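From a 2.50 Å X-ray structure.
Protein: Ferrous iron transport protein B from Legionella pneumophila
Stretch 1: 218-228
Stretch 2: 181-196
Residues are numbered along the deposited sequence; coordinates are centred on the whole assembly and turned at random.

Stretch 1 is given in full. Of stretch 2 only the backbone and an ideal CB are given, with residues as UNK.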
# COMPACT_ATOMS: atom_id res chain seq x y z
N ALA A 218 9.43 16.00 -16.96
CA ALA A 218 9.42 16.58 -18.30
C ALA A 218 8.30 15.99 -19.16
O ALA A 218 7.55 16.72 -19.82
CB ALA A 218 10.78 16.36 -18.99
N PHE A 219 8.22 14.65 -19.16
CA PHE A 219 7.16 13.87 -19.85
C PHE A 219 5.89 13.78 -18.95
O PHE A 219 4.74 13.79 -19.44
CB PHE A 219 7.71 12.45 -20.20
CG PHE A 219 6.65 11.44 -20.57
CD1 PHE A 219 5.97 11.51 -21.78
CD2 PHE A 219 6.34 10.39 -19.71
CE1 PHE A 219 4.98 10.56 -22.12
CE2 PHE A 219 5.35 9.43 -20.04
CZ PHE A 219 4.68 9.52 -21.24
N THR A 220 6.14 13.69 -17.65
CA THR A 220 5.11 13.70 -16.61
C THR A 220 4.39 15.07 -16.54
O THR A 220 3.23 15.14 -16.17
CB THR A 220 5.72 13.29 -15.20
OG1 THR A 220 6.38 12.01 -15.31
CG2 THR A 220 4.63 13.22 -14.04
N GLU A 221 5.08 16.16 -16.91
CA GLU A 221 4.46 17.47 -16.81
C GLU A 221 3.57 17.77 -18.01
O GLU A 221 2.59 18.50 -17.90
CB GLU A 221 5.51 18.54 -16.57
CG GLU A 221 6.02 18.52 -15.13
CD GLU A 221 7.48 18.88 -15.01
OE1 GLU A 221 7.96 19.69 -15.84
OE2 GLU A 221 8.15 18.35 -14.08
N SER A 222 3.90 17.17 -19.15
CA SER A 222 3.10 17.32 -20.35
C SER A 222 1.78 16.58 -20.18
O SER A 222 0.72 17.17 -20.29
CB SER A 222 3.87 16.86 -21.61
OG SER A 222 4.70 15.74 -21.34
N LEU A 223 1.84 15.30 -19.87
CA LEU A 223 0.61 14.58 -19.56
C LEU A 223 -0.32 15.28 -18.53
O LEU A 223 -1.52 15.33 -18.73
CB LEU A 223 0.91 13.16 -19.09
CG LEU A 223 1.31 12.13 -20.15
CD1 LEU A 223 1.03 10.74 -19.60
CD2 LEU A 223 0.58 12.34 -21.47
N LEU A 224 0.26 15.81 -17.45
CA LEU A 224 -0.50 16.47 -16.36
C LEU A 224 -1.30 17.70 -16.84
O LEU A 224 -2.38 17.98 -16.32
CB LEU A 224 0.40 16.88 -15.16
CG LEU A 224 0.68 15.84 -14.05
CD1 LEU A 224 1.61 16.34 -12.90
CD2 LEU A 224 -0.64 15.29 -13.47
N ILE A 225 -0.76 18.44 -17.79
CA ILE A 225 -1.51 19.58 -18.28
C ILE A 225 -2.59 19.05 -19.20
O ILE A 225 -3.72 19.56 -19.19
CB ILE A 225 -0.65 20.66 -18.92
CG1 ILE A 225 0.38 20.05 -19.88
CG2 ILE A 225 0.02 21.44 -17.83
CD1 ILE A 225 1.27 21.04 -20.56
N LYS A 226 -2.28 17.98 -19.93
CA LYS A 226 -3.25 17.33 -20.78
C LYS A 226 -4.46 16.86 -19.98
O LYS A 226 -5.59 16.91 -20.49
CB LYS A 226 -2.63 16.15 -21.50
CG LYS A 226 -3.50 15.55 -22.60
CD LYS A 226 -3.46 14.04 -22.57
CE LYS A 226 -4.26 13.42 -23.71
NZ LYS A 226 -3.38 12.67 -24.67
N LEU A 227 -4.25 16.40 -18.75
CA LEU A 227 -5.37 15.92 -17.91
C LEU A 227 -6.24 17.07 -17.38
O LEU A 227 -7.46 16.95 -17.30
CB LEU A 227 -4.87 15.02 -16.78
CG LEU A 227 -4.35 13.63 -17.24
CD1 LEU A 227 -3.35 13.03 -16.24
CD2 LEU A 227 -5.51 12.64 -17.52
N GLN A 228 -5.60 18.20 -17.05
CA GLN A 228 -6.30 19.45 -16.72
C GLN A 228 -7.12 20.04 -17.88
O GLN A 228 -8.24 20.56 -17.67
CB GLN A 228 -5.30 20.53 -16.23
CG GLN A 228 -5.16 20.64 -14.71
CD GLN A 228 -3.89 20.02 -14.20
OE1 GLN A 228 -2.80 20.39 -14.63
NE2 GLN A 228 -4.03 19.05 -13.29
N UNK A 181 -12.82 6.27 -19.73
CA UNK A 181 -12.25 6.53 -21.03
C UNK A 181 -10.83 7.14 -20.88
O UNK A 181 -9.89 6.67 -21.51
CB UNK A 181 -13.17 7.46 -21.83
N UNK A 182 -10.69 8.16 -20.03
CA UNK A 182 -9.43 8.91 -19.93
C UNK A 182 -8.32 8.05 -19.34
O UNK A 182 -7.20 8.08 -19.82
CB UNK A 182 -9.62 10.17 -19.08
N UNK A 183 -8.64 7.29 -18.29
CA UNK A 183 -7.68 6.39 -17.69
C UNK A 183 -7.26 5.27 -18.66
O UNK A 183 -6.08 4.85 -18.64
CB UNK A 183 -8.27 5.79 -16.41
N UNK A 184 -8.17 4.80 -19.52
CA UNK A 184 -7.79 3.75 -20.47
C UNK A 184 -6.93 4.29 -21.64
O UNK A 184 -6.06 3.58 -22.15
CB UNK A 184 -9.05 3.08 -21.02
N UNK A 185 -7.17 5.55 -22.04
CA UNK A 185 -6.28 6.24 -23.02
C UNK A 185 -4.90 6.43 -22.39
O UNK A 185 -3.87 6.13 -22.99
CB UNK A 185 -6.86 7.59 -23.44
N UNK A 186 -4.90 6.90 -21.17
CA UNK A 186 -3.68 7.15 -20.46
C UNK A 186 -2.87 5.86 -20.33
O UNK A 186 -1.70 5.84 -20.72
CB UNK A 186 -3.98 7.75 -19.08
N UNK A 187 -3.49 4.78 -19.85
CA UNK A 187 -2.83 3.47 -19.79
C UNK A 187 -2.22 3.05 -21.12
O UNK A 187 -1.10 2.55 -21.17
CB UNK A 187 -3.83 2.40 -19.33
N UNK A 188 -2.94 3.25 -22.21
CA UNK A 188 -2.45 2.80 -23.52
C UNK A 188 -1.33 3.68 -24.09
O UNK A 188 -0.34 3.17 -24.62
CB UNK A 188 -3.61 2.76 -24.51
N UNK A 189 -1.48 4.99 -23.99
CA UNK A 189 -0.39 5.94 -24.24
C UNK A 189 0.91 5.38 -23.61
O UNK A 189 1.93 5.22 -24.31
CB UNK A 189 -0.73 7.32 -23.67
N UNK A 190 0.85 5.05 -22.31
CA UNK A 190 2.00 4.52 -21.57
C UNK A 190 2.55 3.21 -22.14
O UNK A 190 3.76 3.08 -22.31
CB UNK A 190 1.61 4.30 -20.11
N UNK A 191 1.68 2.25 -22.44
CA UNK A 191 2.14 0.98 -23.01
C UNK A 191 2.90 1.22 -24.32
O UNK A 191 4.00 0.69 -24.50
CB UNK A 191 0.96 0.04 -23.25
N UNK A 192 2.37 2.07 -25.19
CA UNK A 192 3.04 2.42 -26.47
C UNK A 192 4.39 3.08 -26.27
O UNK A 192 5.32 2.87 -27.07
CB UNK A 192 2.15 3.35 -27.29
N UNK A 193 4.44 3.94 -25.24
CA UNK A 193 5.67 4.58 -24.80
C UNK A 193 6.76 3.54 -24.55
O UNK A 193 7.94 3.85 -24.67
CB UNK A 193 5.42 5.40 -23.54
N UNK A 194 6.35 2.32 -24.20
CA UNK A 194 7.25 1.22 -23.94
C UNK A 194 7.12 0.70 -22.52
O UNK A 194 7.75 -0.27 -22.17
CB UNK A 194 8.69 1.65 -24.21
N UNK A 195 6.31 1.32 -21.68
CA UNK A 195 6.20 0.85 -20.29
C UNK A 195 5.67 -0.59 -20.19
O UNK A 195 4.94 -1.06 -21.05
CB UNK A 195 5.28 1.79 -19.50
N UNK A 196 6.05 -1.29 -19.13
CA UNK A 196 5.57 -2.64 -18.91
C UNK A 196 4.16 -2.53 -18.31
O UNK A 196 3.85 -1.52 -17.66
CB UNK A 196 6.51 -3.43 -18.00

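Most of stretch 2 is helical, and this helix runs nearly antiparallel to the helix of stretch 1, at 162° with the axes 12.4 Å apart at closest approach.

Position 181 has nothing of stretch 1 within 5.5 Å of its CB, so many side chains, polar ones included, would suit it. It is Gln-181, which makes no contact here.

At position 182 CA-to-CB points toward stretch 1, and the CB lies 5.0 Å from CD2 of Leu-227. A medium-sized apolar side chain, such as valine, isoleucine or leucine, would close this gap. The residue is Ile-182, whose CG2 packs 3.5 Å from Leu-227 CD2.

Position 183 points away and 184 is out of reach, so stretch 1 leaves their identity open. They are Leu-183 and Asn-184. Position 185 points toward stretch 1 but finds open space, where a small or a polar residue would do; Asp-185 makes no contact, its CB 6.3 Å from Lys-226 NZ.

Position 186 points sideways, yet the CA of residue 186 is 8.6 Å from Leu-223 CA, and Leu-223 and Leu-227 offer their methyl groups one turn apart. Leucine or methionine could reach both. Leu-186, with chi1 t and chi2 p, does so: its CD1 lies 3.7 Å from Leu-223 CD1, and its CD2 4.1 Å from Leu-227 CD1.

Positions 187 and 188 are out of reach and would accept many residues; they are Glu-187 and Asn-188.

Position 189 points toward stretch 1, but no partner atom lies within 5.5 Å of its CB. The gap is bordered by Leu-223 and the amine of Lys-226, so a long side chain with a polar end would fit, glutamate as readily as glutamine. Gln-189 is extended across it, covering Leu-223 and ending beside Lys-226.

Position 190 is sideways, facing a space near Leu-223 and the ring of Phe-219 that a branched apolar side chain could reach. Leu-190 places CD2 4.0 Å from Phe-219 CZ, at the ring edge, and 4.3 Å from Leu-223 CD1.

Positions 191 and 192 are again out of reach and little constrained. Ile-191 makes no contact with stretch 1, while Ser-192 OG donates a hydrogen bond to Asn-188 O, 3.1 Å away.

Position 193 points toward Phe-219, with its CB 4.8 Å from CZ; a long aliphatic chain, charged or not, would lie well against the ring. Lys-193 brings CG to 3.7 Å from Phe-219 CZ, and its distant amine adds at most a weak cation-pi attraction.

At position 194 phi is 119°, and a CB would jam against the preceding carbonyl, which calls for glycine. Gly-194 forms a Schellman motif.

Position 195 points toward Phe-219 from afar; a large or long side chain, aromatic or flexible, could reach the ring. Tyr-195 sets its OH 3.9 Å from Phe-219 CE2. Position 196 is remote from stretch 1 and sits at an N-cap, where Ser, Thr, Asp or Asn are common; it is Lys-196.

Stretch 2, residues 181-196: QILNDLENQLISKGYK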
# COMPACT_ATOMS: atom_id res chain seq x y z
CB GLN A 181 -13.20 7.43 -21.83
CG GLN A 181 -13.04 7.39 -23.37
CD GLN A 181 -12.36 8.64 -23.98
OE1 GLN A 181 -12.22 9.70 -23.33
NE2 GLN A 181 -11.96 8.51 -25.25
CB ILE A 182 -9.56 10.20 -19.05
CG1 ILE A 182 -10.45 11.23 -19.74
CG2 ILE A 182 -8.18 10.84 -18.79
CD1 ILE A 182 -10.86 12.39 -18.84
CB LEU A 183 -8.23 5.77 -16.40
CG LEU A 183 -8.43 6.59 -15.11
CD1 LEU A 183 -9.19 5.73 -14.10
CD2 LEU A 183 -7.12 7.13 -14.46
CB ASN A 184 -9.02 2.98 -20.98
CG ASN A 184 -9.82 2.31 -19.86
OD1 ASN A 184 -9.30 1.92 -18.82
ND2 ASN A 184 -11.11 2.19 -20.08
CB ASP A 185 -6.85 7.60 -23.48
CG ASP A 185 -7.81 7.49 -24.68
OD1 ASP A 185 -8.63 8.42 -24.89
OD2 ASP A 185 -7.76 6.47 -25.41
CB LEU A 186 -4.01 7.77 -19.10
CG LEU A 186 -2.92 8.57 -18.44
CD1 LEU A 186 -2.50 9.72 -19.33
CD2 LEU A 186 -3.43 9.07 -17.10
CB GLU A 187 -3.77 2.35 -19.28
CG GLU A 187 -3.06 0.98 -19.10
CD GLU A 187 -3.86 -0.11 -18.33
OE1 GLU A 187 -5.11 -0.14 -18.39
OE2 GLU A 187 -3.24 -0.98 -17.66
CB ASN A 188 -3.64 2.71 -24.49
CG ASN A 188 -4.61 1.57 -24.11
OD1 ASN A 188 -5.85 1.74 -24.09
ND2 ASN A 188 -4.04 0.38 -23.81
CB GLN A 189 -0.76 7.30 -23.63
CG GLN A 189 -0.20 8.58 -24.30
CD GLN A 189 -0.98 9.87 -23.86
OE1 GLN A 189 -1.96 9.80 -23.11
NE2 GLN A 189 -0.53 11.04 -24.34
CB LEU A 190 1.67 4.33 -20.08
CG LEU A 190 1.32 5.61 -19.32
CD1 LEU A 190 1.17 5.34 -17.88
CD2 LEU A 190 2.35 6.70 -19.58
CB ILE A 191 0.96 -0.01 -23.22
CG1 ILE A 191 0.40 -0.46 -21.87
CG2 ILE A 191 1.41 -1.22 -23.98
CD1 ILE A 191 -1.03 -0.96 -21.92
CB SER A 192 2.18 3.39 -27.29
OG SER A 192 0.88 2.91 -27.47
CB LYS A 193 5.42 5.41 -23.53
CG LYS A 193 5.54 6.91 -23.70
CD LYS A 193 7.02 7.34 -23.78
CE LYS A 193 7.20 8.71 -24.47
NZ LYS A 193 8.61 8.96 -24.95
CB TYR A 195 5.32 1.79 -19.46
CG TYR A 195 5.96 3.12 -19.17
CD1 TYR A 195 6.75 3.31 -18.04
CD2 TYR A 195 5.78 4.20 -20.02
CE1 TYR A 195 7.34 4.53 -17.79
CE2 TYR A 195 6.37 5.42 -19.78
CZ TYR A 195 7.14 5.58 -18.66
OH TYR A 195 7.71 6.80 -18.47
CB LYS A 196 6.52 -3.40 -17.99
CG LYS A 196 6.52 -4.90 -18.23
CD LYS A 196 7.03 -5.65 -17.00
CE LYS A 196 6.22 -5.30 -15.71
NZ LYS A 196 4.73 -5.46 -15.88
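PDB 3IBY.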